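Local coordinates for protein Alpha/beta fold hydrolase (Pseudomonas aeruginosa, PDB 6I8W) that degrades membrane phospholipids as a membrane-bound phospholipase A of the alpha/beta hydrolase fold, a bacterial virulence factor, at residues Ser29-Glu34 with Asp74-Leu79; His43-Asp48 with Ile52-Gly57; Gly139-Ala144 with Ile237-Glu242. One frame throughout, in Å; residues are numbered along the deposited sequence.

Contact 1 (Ser29-Glu34 with Asp74-Leu79); sequences SVRTVE and DKDNWL. With BOG (octyl beta-D-glucopyranoside), chain D; MYR (myristic acid), chain C.
Asp76 OD2 is gripped from several sides, among them by NE of Arg31, which reaches it at 3.1 Å in a salt bridge whose hydrogen bond is weak, bent to 131°, and by an ordered water that donates a proton to OD2 from 2.8 Å. The same water, in the plane of the guanidinium at its edge, accepts from Arg31 NH2 and gives its other proton to Asp74 OD2, tying the arginine to both aspartates. Arg31 gets there by an outstretched chain, straight from CG to NE, that crosses the Asp76 side chain at about a right angle; guanidinium and carboxylate stay 42° apart in plane instead of pairing flat. The stronger partner of Asp76 is Arg35, one helical turn further on, which holds OD1. Asp74 OD1 accepts from the backbone N of Asp76 at 2.9 Å, an Asx turn at the start of the 3-10 segment 75-78.

Beyond the charges the contact turns apolar. Leu79 CD1 sits 3.5 Å from Glu34 CB and 3.9 Å from the terminal carbon C14 of a bound myristic acid, whose chain runs on past Asp76 CB to Asn77. Glu34, its chain bent at CG (chi2 -72°), turns its carboxylate aside: OE2 takes a 2.6 Å hydrogen bond from O6 of octyl glucoside, and OE1 pairs with Arg80. Charges at Asp76 and hydrocarbon at Leu79 thus hold the long N-terminal helix to the loop after strand 64-68, and the methyl end of the fatty acid stops against both residues, consistent with an enzyme that handles lipid acyl chains.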
loop_
_atom_site.group_PDB
_atom_site.type_symbol
_atom_site.label_atom_id
_atom_site.label_comp_id
_atom_site.label_asym_id
_atom_site.label_seq_id
_atom_site.Cartn_x
_atom_site.Cartn_y
_atom_site.Cartn_z
ATOM N N SER A 29 20.103 -1.592 2.273
ATOM C CA SER A 29 20.645 -2.697 1.479
ATOM C C SER A 29 19.516 -3.573 0.951
ATOM O O SER A 29 19.484 -3.929 -0.228
ATOM C CB SER A 29 21.620 -3.536 2.308
ATOM O OG SER A 29 22.760 -2.782 2.675
ATOM N N VAL A 30 18.580 -3.923 1.824
ATOM C CA VAL A 30 17.444 -4.732 1.400
ATOM C C VAL A 30 16.579 -4.005 0.347
ATOM O O VAL A 30 16.102 -4.624 -0.610
ATOM C CB VAL A 30 16.597 -5.148 2.593
ATOM C CG1 VAL A 30 15.354 -5.877 2.112
ATOM C CG2 VAL A 30 17.417 -6.068 3.483
ATOM N N ARG A 31 16.389 -2.696 0.516
ATOM C CA ARG A 31 15.669 -1.894 -0.477
ATOM C C ARG A 31 16.420 -1.926 -1.800
ATOM O O ARG A 31 15.824 -2.066 -2.860
ATOM C CB ARG A 31 15.502 -0.434 -0.015
ATOM C CG ARG A 31 14.354 -0.208 0.959
ATOM C CD ARG A 31 14.415 1.181 1.614
ATOM N NE ARG A 31 13.188 1.460 2.345
ATOM C CZ ARG A 31 13.000 2.518 3.130
ATOM N NH1 ARG A 31 13.967 3.407 3.307
ATOM N NH2 ARG A 31 11.832 2.692 3.731
ATOM N N THR A 32 17.735 -1.768 -1.731
ATOM C CA THR A 32 18.563 -1.794 -2.923
ATOM C C THR A 32 18.382 -3.122 -3.655
ATOM O O THR A 32 18.215 -3.151 -4.880
ATOM C CB THR A 32 20.046 -1.567 -2.564
ATOM O OG1 THR A 32 20.193 -0.255 -2.023
ATOM C CG2 THR A 32 20.951 -1.723 -3.784
ATOM N N VAL A 33 18.358 -4.221 -2.908
ATOM C CA VAL A 33 18.189 -5.527 -3.545
ATOM C C VAL A 33 16.808 -5.698 -4.173
ATOM O O VAL A 33 16.679 -6.010 -5.363
ATOM C CB VAL A 33 18.409 -6.682 -2.534
ATOM C CG1 VAL A 33 18.013 -8.044 -3.150
ATOM C CG2 VAL A 33 19.846 -6.714 -2.079
ATOM N N GLU A 34 15.769 -5.470 -3.375
ATOM C CA GLU A 34 14.419 -5.736 -3.835
ATOM C C GLU A 34 13.988 -4.752 -4.929
ATOM O O GLU A 34 13.335 -5.146 -5.886
ATOM C CB GLU A 34 13.447 -5.721 -2.648
ATOM C CG GLU A 34 13.698 -6.892 -1.647
ATOM C CD GLU A 34 13.275 -8.278 -2.163
ATOM O OE1 GLU A 34 12.357 -8.370 -3.012
ATOM O OE2 GLU A 34 13.831 -9.289 -1.681
ATOM N N ASP A 74 3.669 1.393 2.578
ATOM C CA ASP A 74 4.392 2.318 1.709
ATOM C C ASP A 74 4.651 1.660 0.355
ATOM O O ASP A 74 4.223 0.530 0.109
ATOM C CB ASP A 74 5.716 2.793 2.345
ATOM C CG ASP A 74 6.673 1.642 2.692
ATOM O OD1 ASP A 74 6.816 0.693 1.902
ATOM O OD2 ASP A 74 7.312 1.706 3.753
ATOM N N LYS A 75 5.358 2.374 -0.512
ATOM C CA LYS A 75 5.571 1.925 -1.885
ATOM C C LYS A 75 6.365 0.619 -1.954
ATOM O O LYS A 75 6.261 -0.121 -2.941
ATOM C CB LYS A 75 6.276 3.022 -2.695
ATOM C CG LYS A 75 7.650 3.408 -2.179
ATOM C CD LYS A 75 8.074 4.762 -2.751
ATOM C CE LYS A 75 9.463 5.165 -2.288
ATOM N NZ LYS A 75 9.560 5.250 -0.805
ATOM N N ASP A 76 7.159 0.320 -0.927
ATOM C CA ASP A 76 7.940 -0.933 -0.957
ATOM C C ASP A 76 7.067 -2.188 -0.779
ATOM O O ASP A 76 7.551 -3.299 -0.990
ATOM C CB ASP A 76 9.038 -0.928 0.112
ATOM C CG ASP A 76 10.205 -0.014 -0.247
ATOM O OD1 ASP A 76 10.603 0.027 -1.429
ATOM O OD2 ASP A 76 10.749 0.648 0.655
ATOM N N ASN A 77 5.791 -2.029 -0.409
ATOM C CA ASN A 77 4.843 -3.157 -0.440
ATOM C C ASN A 77 4.739 -3.819 -1.821
ATOM O O ASN A 77 4.345 -4.978 -1.935
ATOM C CB ASN A 77 3.437 -2.711 -0.039
ATOM C CG ASN A 77 3.130 -2.914 1.437
ATOM O OD1 ASN A 77 1.982 -3.170 1.795
ATOM N ND2 ASN A 77 4.140 -2.815 2.291
ATOM N N TRP A 78 5.069 -3.064 -2.860
ATOM C CA TRP A 78 4.815 -3.491 -4.236
ATOM C C TRP A 78 5.986 -4.121 -4.979
ATOM O O TRP A 78 5.816 -4.506 -6.134
ATOM C CB TRP A 78 4.333 -2.285 -5.060
ATOM C CG TRP A 78 3.021 -1.707 -4.571
ATOM C CD1 TRP A 78 2.829 -0.550 -3.843
ATOM C CD2 TRP A 78 1.727 -2.273 -4.783
ATOM N NE1 TRP A 78 1.471 -0.378 -3.590
ATOM C CE2 TRP A 78 0.784 -1.424 -4.165
ATOM C CE3 TRP A 78 1.270 -3.420 -5.461
ATOM C CZ2 TRP A 78 -0.589 -1.685 -4.207
ATOM C CZ3 TRP A 78 -0.073 -3.679 -5.486
ATOM C CH2 TRP A 78 -0.996 -2.815 -4.868
ATOM N N LEU A 79 7.157 -4.233 -4.347
ATOM C CA LEU A 79 8.385 -4.563 -5.100
ATOM C C LEU A 79 8.340 -5.901 -5.830
ATOM O O LEU A 79 8.674 -5.989 -7.011
ATOM C CB LEU A 79 9.608 -4.557 -4.167
ATOM C CG LEU A 79 9.752 -3.252 -3.369
ATOM C CD1 LEU A 79 11.058 -3.223 -2.580
ATOM C CD2 LEU A 79 9.651 -2.066 -4.301
HETATM C C1 BOG D . 14.748 -10.967 2.747
HETATM O O1 BOG D . 13.464 -10.345 2.798
HETATM C C2 BOG D . 14.520 -12.484 2.782
HETATM O O2 BOG D . 14.340 -12.876 4.141
HETATM C C3 BOG D . 15.643 -13.316 2.164
HETATM O O3 BOG D . 15.277 -14.700 2.052
HETATM C C4 BOG D . 15.945 -12.739 0.795
HETATM O O4 BOG D . 16.902 -13.553 0.091
HETATM C C5 BOG D . 16.465 -11.326 1.054
HETATM O O5 BOG D . 15.416 -10.493 1.571
HETATM C C6 BOG D . 17.105 -10.688 -0.179
HETATM O O6 BOG D . 16.210 -9.779 -0.823
HETATM C "C1'" BOG D . 13.520 -8.923 2.855
HETATM C "C2'" BOG D . 12.137 -8.369 2.547
HETATM C "C3'" BOG D . 11.079 -9.344 3.037
HETATM C "C4'" BOG D . 9.687 -8.744 3.004
HETATM C "C5'" BOG D . 8.913 -9.236 4.220
HETATM C "C6'" BOG D . 7.427 -8.943 4.084
HETATM C "C7'" BOG D . 6.766 -8.919 5.455
HETATM C "C8'" BOG D . 7.036 -10.207 6.196
HETATM C C1 MYR C . -1.830 -2.927 5.211
HETATM O O1 MYR C . -1.993 -2.717 3.987
HETATM O O2 MYR C . -2.718 -2.678 6.058
HETATM C C2 MYR C . -0.545 -3.585 5.677
HETATM C C3 MYR C . 0.384 -3.824 4.486
HETATM C C4 MYR C . 1.522 -4.775 4.842
HETATM C C5 MYR C . 2.493 -4.158 5.837
HETATM C C6 MYR C . 3.725 -5.043 5.969
HETATM C C7 MYR C . 4.992 -4.324 5.513
HETATM C C8 MYR C . 5.891 -5.262 4.711
HETATM C C9 MYR C . 7.370 -5.066 5.040
HETATM C C10 MYR C . 8.099 -4.390 3.886
HETATM C C11 MYR C . 9.614 -4.471 4.040
HETATM C C12 MYR C . 10.298 -3.469 3.116
HETATM C C13 MYR C . 11.668 -3.972 2.689
HETATM C C14 MYR C . 11.901 -3.672 1.225
HETATM O O HOH W 1 9.990 0.614 3.347
#

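Contact 2 (His43-Asp48 with Ile52-Gly57); sequences HSVQVD and IAYLEG. With CO2 (carbon dioxide), chain F.
His43 and Tyr54 form the closely packed end of this strand pair. The methylene CB of His43 lies over one face of the tyrosine ring, 3.5 Å above its plane and offset toward the rim, a CH-pi contact 25° off the normal. The phenol is swung there by a chi1 of 65°, which sets CG between its own backbone N and carbonyl carbon and lays the ring back across the neighbouring strand. CE1 of the ring also meets Val45 CG1 at 3.8 Å, and Phe122 of helix 112-125 meets the tyrosine edge-to-face. Further along, Ile52 CD1 touches Val47 CB at 3.9 Å.

Beneath these side chains the backbones are zipped by two hydrogen-bonded pairs. His43 N reaches Tyr54 O at 2.8 Å, nearly straight at 169°, and His43 O accepts in return; Val45 and Ile52 exchange a second couple of bonds. Between them lies the non-hydrogen-bonded pair Ser44-Ala53, where Ser44 CA also makes a CA-H...O contact of 3.2 Å with Ile52 O.

The other face is looser. There Ser44 and Ala53 share a side of the sheet with little contact between their side chains, and a bound carbon dioxide lies beside the partly exposed serine, any bond to it from OG being doubtful. At the partly exposed end, Glu56 OE1 lies 3.7 Å from His43 CD2, the carboxylate turned almost perpendicular to the ring, with OE2 bonded to His90. This antiparallel beta hairpin supplies the outermost two strands at one edge of the alpha/beta hydrolase sheet.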
loop_
_atom_site.group_PDB
_atom_site.type_symbol
_atom_site.label_atom_id
_atom_site.label_comp_id
_atom_site.label_asym_id
_atom_site.label_seq_id
_atom_site.Cartn_x
_atom_site.Cartn_y
_atom_site.Cartn_z
ATOM N N HIS A 43 12.321 8.343 -6.785
ATOM C CA HIS A 43 12.314 9.745 -7.149
ATOM C C HIS A 43 11.394 10.475 -6.190
ATOM O O HIS A 43 10.771 9.852 -5.335
ATOM C CB HIS A 43 11.821 9.922 -8.590
ATOM C CG HIS A 43 12.543 9.062 -9.574
ATOM N ND1 HIS A 43 13.730 9.442 -10.164
ATOM C CD2 HIS A 43 12.269 7.821 -10.043
ATOM C CE1 HIS A 43 14.143 8.478 -10.970
ATOM N NE2 HIS A 43 13.277 7.484 -10.912
ATOM N N SER A 44 11.309 11.792 -6.337
ATOM C CA SER A 44 10.318 12.550 -5.598
ATOM C C SER A 44 9.834 13.717 -6.436
ATOM O O SER A 44 10.518 14.172 -7.353
ATOM C CB SER A 44 10.879 13.043 -4.266
ATOM O OG SER A 44 11.790 14.097 -4.463
ATOM N N VAL A 45 8.615 14.165 -6.146
ATOM C CA VAL A 45 8.049 15.312 -6.832
ATOM C C VAL A 45 7.157 16.064 -5.851
ATOM O O VAL A 45 6.488 15.459 -5.007
ATOM C CB VAL A 45 7.261 14.878 -8.107
ATOM C CG1 VAL A 45 6.125 13.945 -7.755
ATOM C CG2 VAL A 45 6.750 16.109 -8.874
ATOM N N GLN A 46 7.164 17.385 -5.951
ATOM C CA GLN A 46 6.311 18.231 -5.128
ATOM C C GLN A 46 4.932 18.372 -5.756
ATOM O O GLN A 46 4.802 18.812 -6.903
ATOM C CB GLN A 46 6.940 19.622 -4.948
ATOM C CG GLN A 46 8.292 19.595 -4.238
ATOM C CD GLN A 46 9.036 20.918 -4.357
ATOM O OE1 GLN A 46 8.683 21.770 -5.169
ATOM N NE2 GLN A 46 10.071 21.092 -3.544
ATOM N N VAL A 47 3.909 18.034 -4.980
ATOM C CA VAL A 47 2.520 18.104 -5.419
ATOM C C VAL A 47 1.742 18.878 -4.364
ATOM O O VAL A 47 1.678 18.432 -3.215
ATOM C CB VAL A 47 1.912 16.687 -5.611
ATOM C CG1 VAL A 47 0.495 16.805 -6.112
ATOM C CG2 VAL A 47 2.785 15.850 -6.552
ATOM N N ASP A 48 1.193 20.033 -4.755
ATOM C CA ASP A 48 0.581 20.983 -3.821
ATOM C C ASP A 48 1.524 21.226 -2.641
ATOM O O ASP A 48 1.104 21.257 -1.472
ATOM C CB ASP A 48 -0.801 20.536 -3.327
ATOM C CG ASP A 48 -1.862 20.569 -4.420
ATOM O OD1 ASP A 48 -1.886 21.528 -5.222
ATOM O OD2 ASP A 48 -2.711 19.662 -4.448
ATOM N N ILE A 52 6.258 14.098 -2.537
ATOM C CA ILE A 52 5.769 12.744 -2.690
ATOM C C ILE A 52 6.881 11.860 -3.229
ATOM O O ILE A 52 7.369 12.084 -4.334
ATOM C CB ILE A 52 4.553 12.713 -3.604
ATOM C CG1 ILE A 52 3.437 13.579 -2.982
ATOM C CG2 ILE A 52 4.116 11.260 -3.872
ATOM C CD1 ILE A 52 2.085 13.385 -3.636
ATOM N N ALA A 53 7.297 10.882 -2.423
ATOM C CA ALA A 53 8.302 9.922 -2.838
ATOM C C ALA A 53 7.642 8.837 -3.679
ATOM O O ALA A 53 6.503 8.433 -3.408
ATOM C CB ALA A 53 9.014 9.296 -1.611
ATOM N N TYR A 54 8.343 8.358 -4.698
ATOM C CA TYR A 54 7.784 7.280 -5.498
ATOM C C TYR A 54 8.856 6.435 -6.132
ATOM O O TYR A 54 10.006 6.845 -6.247
ATOM C CB TYR A 54 6.832 7.830 -6.579
ATOM C CG TYR A 54 7.441 8.711 -7.665
ATOM C CD1 TYR A 54 7.675 10.065 -7.442
ATOM C CD2 TYR A 54 7.747 8.190 -8.928
ATOM C CE1 TYR A 54 8.224 10.890 -8.437
ATOM C CE2 TYR A 54 8.287 9.014 -9.941
ATOM C CZ TYR A 54 8.519 10.351 -9.684
ATOM O OH TYR A 54 9.045 11.159 -10.669
ATOM N N LEU A 55 8.464 5.226 -6.502
ATOM C CA LEU A 55 9.319 4.341 -7.280
ATOM C C LEU A 55 8.839 4.341 -8.711
ATOM O O LEU A 55 7.628 4.473 -8.970
ATOM C CB LEU A 55 9.291 2.921 -6.727
ATOM C CG LEU A 55 9.801 2.764 -5.295
ATOM C CD1 LEU A 55 9.610 1.333 -4.827
ATOM C CD2 LEU A 55 11.270 3.181 -5.187
ATOM N N GLU A 56 9.775 4.177 -9.637
ATOM C CA GLU A 56 9.435 4.117 -11.055
ATOM C C GLU A 56 10.316 3.108 -11.799
ATOM O O GLU A 56 11.502 2.962 -11.487
ATOM C CB GLU A 56 9.571 5.506 -11.679
ATOM C CG GLU A 56 9.165 5.576 -13.138
ATOM C CD GLU A 56 9.414 6.947 -13.739
ATOM O OE1 GLU A 56 10.211 7.712 -13.159
ATOM O OE2 GLU A 56 8.821 7.257 -14.788
ATOM N N GLY A 57 9.740 2.408 -12.779
ATOM C CA GLY A 57 10.501 1.445 -13.566
ATOM C C GLY A 57 9.807 1.149 -14.880
ATOM O O GLY A 57 8.671 1.574 -15.092
HETATM C C CO2 F . 13.960 13.017 -7.192
HETATM O O1 CO2 F . 13.604 12.785 -8.245
HETATM O O2 CO2 F . 14.315 13.246 -6.138
#

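Contact 3 (Gly139-Ala144 with Ile237-Glu242); sequences GGHIAA and IPLEPE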
loop_
_atom_site.group_PDB
_atom_site.type_symbol
_atom_site.label_atom_id
_atom_site.label_comp_id
_atom_site.label_asym_id
_atom_site.label_seq_id
_atom_site.Cartn_x
_atom_site.Cartn_y
_atom_site.Cartn_z
ATOM N N GLY A 139 -5.562 2.084 0.023
ATOM C CA GLY A 139 -5.175 2.525 -1.310
ATOM C C GLY A 139 -6.174 2.108 -2.390
ATOM O O GLY A 139 -6.336 2.783 -3.406
ATOM N N GLY A 140 -6.845 0.982 -2.177
ATOM C CA GLY A 140 -7.901 0.559 -3.090
ATOM C C GLY A 140 -9.121 1.450 -2.941
ATOM O O GLY A 140 -9.796 1.770 -3.917
ATOM N N HIS A 141 -9.406 1.847 -1.704
ATOM C CA HIS A 141 -10.507 2.771 -1.427
ATOM C C HIS A 141 -10.273 4.071 -2.211
ATOM O O HIS A 141 -11.165 4.579 -2.897
ATOM C CB HIS A 141 -10.609 3.038 0.083
ATOM C CG HIS A 141 -11.884 3.705 0.507
ATOM N ND1 HIS A 141 -12.220 3.892 1.832
ATOM C CD2 HIS A 141 -12.907 4.218 -0.216
ATOM C CE1 HIS A 141 -13.397 4.494 1.906
ATOM N NE2 HIS A 141 -13.833 4.707 0.678
ATOM N N ILE A 142 -9.048 4.577 -2.116
ATOM C CA ILE A 142 -8.600 5.767 -2.838
ATOM C C ILE A 142 -8.633 5.583 -4.370
ATOM O O ILE A 142 -9.091 6.461 -5.101
ATOM C CB ILE A 142 -7.162 6.134 -2.396
ATOM C CG1 ILE A 142 -7.164 6.660 -0.948
ATOM C CG2 ILE A 142 -6.520 7.130 -3.365
ATOM C CD1 ILE A 142 -5.768 6.623 -0.288
ATOM N N ALA A 143 -8.136 4.445 -4.850
ATOM C CA ALA A 143 -8.122 4.164 -6.290
ATOM C C ALA A 143 -9.534 4.132 -6.867
ATOM O O ALA A 143 -9.778 4.609 -7.971
ATOM C CB ALA A 143 -7.432 2.843 -6.576
ATOM N N ALA A 144 -10.462 3.536 -6.130
ATOM C CA ALA A 144 -11.838 3.467 -6.615
ATOM C C ALA A 144 -12.420 4.873 -6.785
ATOM O O ALA A 144 -13.108 5.142 -7.767
ATOM C CB ALA A 144 -12.702 2.640 -5.676
ATOM N N ILE A 237 -15.797 7.558 3.478
ATOM C CA ILE A 237 -16.619 7.730 2.283
ATOM C C ILE A 237 -17.061 6.373 1.746
ATOM O O ILE A 237 -16.237 5.596 1.262
ATOM C CB ILE A 237 -15.863 8.496 1.175
ATOM C CG1 ILE A 237 -15.416 9.874 1.679
ATOM C CG2 ILE A 237 -16.721 8.616 -0.071
ATOM C CD1 ILE A 237 -14.549 10.641 0.686
ATOM N N PRO A 238 -18.365 6.076 1.842
ATOM C CA PRO A 238 -18.870 4.801 1.321
ATOM C C PRO A 238 -18.663 4.684 -0.182
ATOM O O PRO A 238 -18.912 5.639 -0.915
ATOM C CB PRO A 238 -20.361 4.842 1.670
ATOM C CG PRO A 238 -20.672 6.295 1.884
ATOM C CD PRO A 238 -19.430 6.906 2.435
ATOM N N LEU A 239 -18.201 3.526 -0.641
ATOM C CA LEU A 239 -18.022 3.298 -2.067
ATOM C C LEU A 239 -19.299 2.866 -2.791
ATOM O O LEU A 239 -19.403 3.028 -4.009
ATOM C CB LEU A 239 -16.954 2.237 -2.304
ATOM C CG LEU A 239 -15.507 2.684 -2.144
ATOM C CD1 LEU A 239 -14.594 1.516 -2.461
ATOM C CD2 LEU A 239 -15.220 3.873 -3.056
ATOM N N GLU A 240 -20.252 2.296 -2.053
ATOM C CA GLU A 240 -21.458 1.743 -2.672
ATOM C C GLU A 240 -22.154 2.733 -3.629
ATOM O O GLU A 240 -22.552 2.339 -4.719
ATOM C CB GLU A 240 -22.440 1.244 -1.606
ATOM C CG GLU A 240 -22.001 -0.037 -0.899
ATOM C CD GLU A 240 -21.138 0.217 0.336
ATOM O OE1 GLU A 240 -20.651 1.359 0.520
ATOM O OE2 GLU A 240 -20.958 -0.728 1.134
ATOM N N PRO A 241 -22.297 4.019 -3.239
ATOM C CA PRO A 241 -22.896 4.938 -4.222
ATOM C C PRO A 241 -21.954 5.359 -5.366
ATOM O O PRO A 241 -22.417 5.983 -6.315
ATOM C CB PRO A 241 -23.270 6.166 -3.376
ATOM C CG PRO A 241 -23.177 5.722 -1.943
ATOM C CD PRO A 241 -22.099 4.689 -1.940
ATOM N N GLU A 242 -20.660 5.070 -5.261
ATOM C CA GLU A 242 -19.691 5.566 -6.241
ATOM C C GLU A 242 -19.327 4.546 -7.319
ATOM O O GLU A 242 -19.071 4.912 -8.468
ATOM C CB GLU A 242 -18.406 6.041 -5.533
ATOM C CG GLU A 242 -18.632 6.997 -4.338
ATOM C CD GLU A 242 -19.481 8.213 -4.690
ATOM O OE1 GLU A 242 -19.359 8.718 -5.827
ATOM O OE2 GLU A 242 -20.255 8.683 -3.815
#
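His141 bonds to the carbonyl of Ile237 from the helix that follows the apparent nucleophile elbow (GxSxG) of this alpha/beta hydrolase, the strained strand-to-helix turn to which Gly139 belongs. The receiving residues 237-242 belong to the loop that leads from helix 208-234 back toward strand 250-255.

From CB the histidine leaves its helix with CG anti to the backbone N (chi1 -166°), which carries the imidazole outward to the loop. On one flank of the ring, His141 CD2 rests 3.6 Å from Leu239 CG, with Leu239 CD2 slightly further; the two side chains meet at a slant. CE1, on the other flank, comes to 3.1 Å from Ile237 O. At the tip, NE2 donates to the same oxygen over a short 2.6 Å, with the N-H...O angle bent to 137°. The oxygen nevertheless lies only 7° out of the ring plane, and NE2 approaches in the carbonyl plane. This bond and the leucine flank together restrain the rotation of the imidazole.

One turn along the helix, Ala144 receives the forked end of Leu239, whose backbone is hydrogen-bonded to Gly164. Both methyls reach the alanine almost equally: Ala144 CB lies 3.8 Å from Leu239 CD2 and 3.9 Å from Leu239 CD1.

Contacts 1 and 2 are directly joined, contact 2 being nested along the chain in the loop that contact 1 closes. Their centres lie 15 Å apart, and Leu55 of the hairpin packs against the loop 74-79: its CD1 is 3.4 Å from CD2 of Leu79, and its CG 3.7 Å from CD of Lys75. Contact 3 stands apart on the far side of the chain's centre from contact 1, with about 27 Å between centres and about 7 Å between nearest atoms. The myristic acid spans part of that gap: it touches contact 1, and the His141 side chain lies about 11 Å from it and near, without touching, the probable triad Ser137, His286 and Asp258.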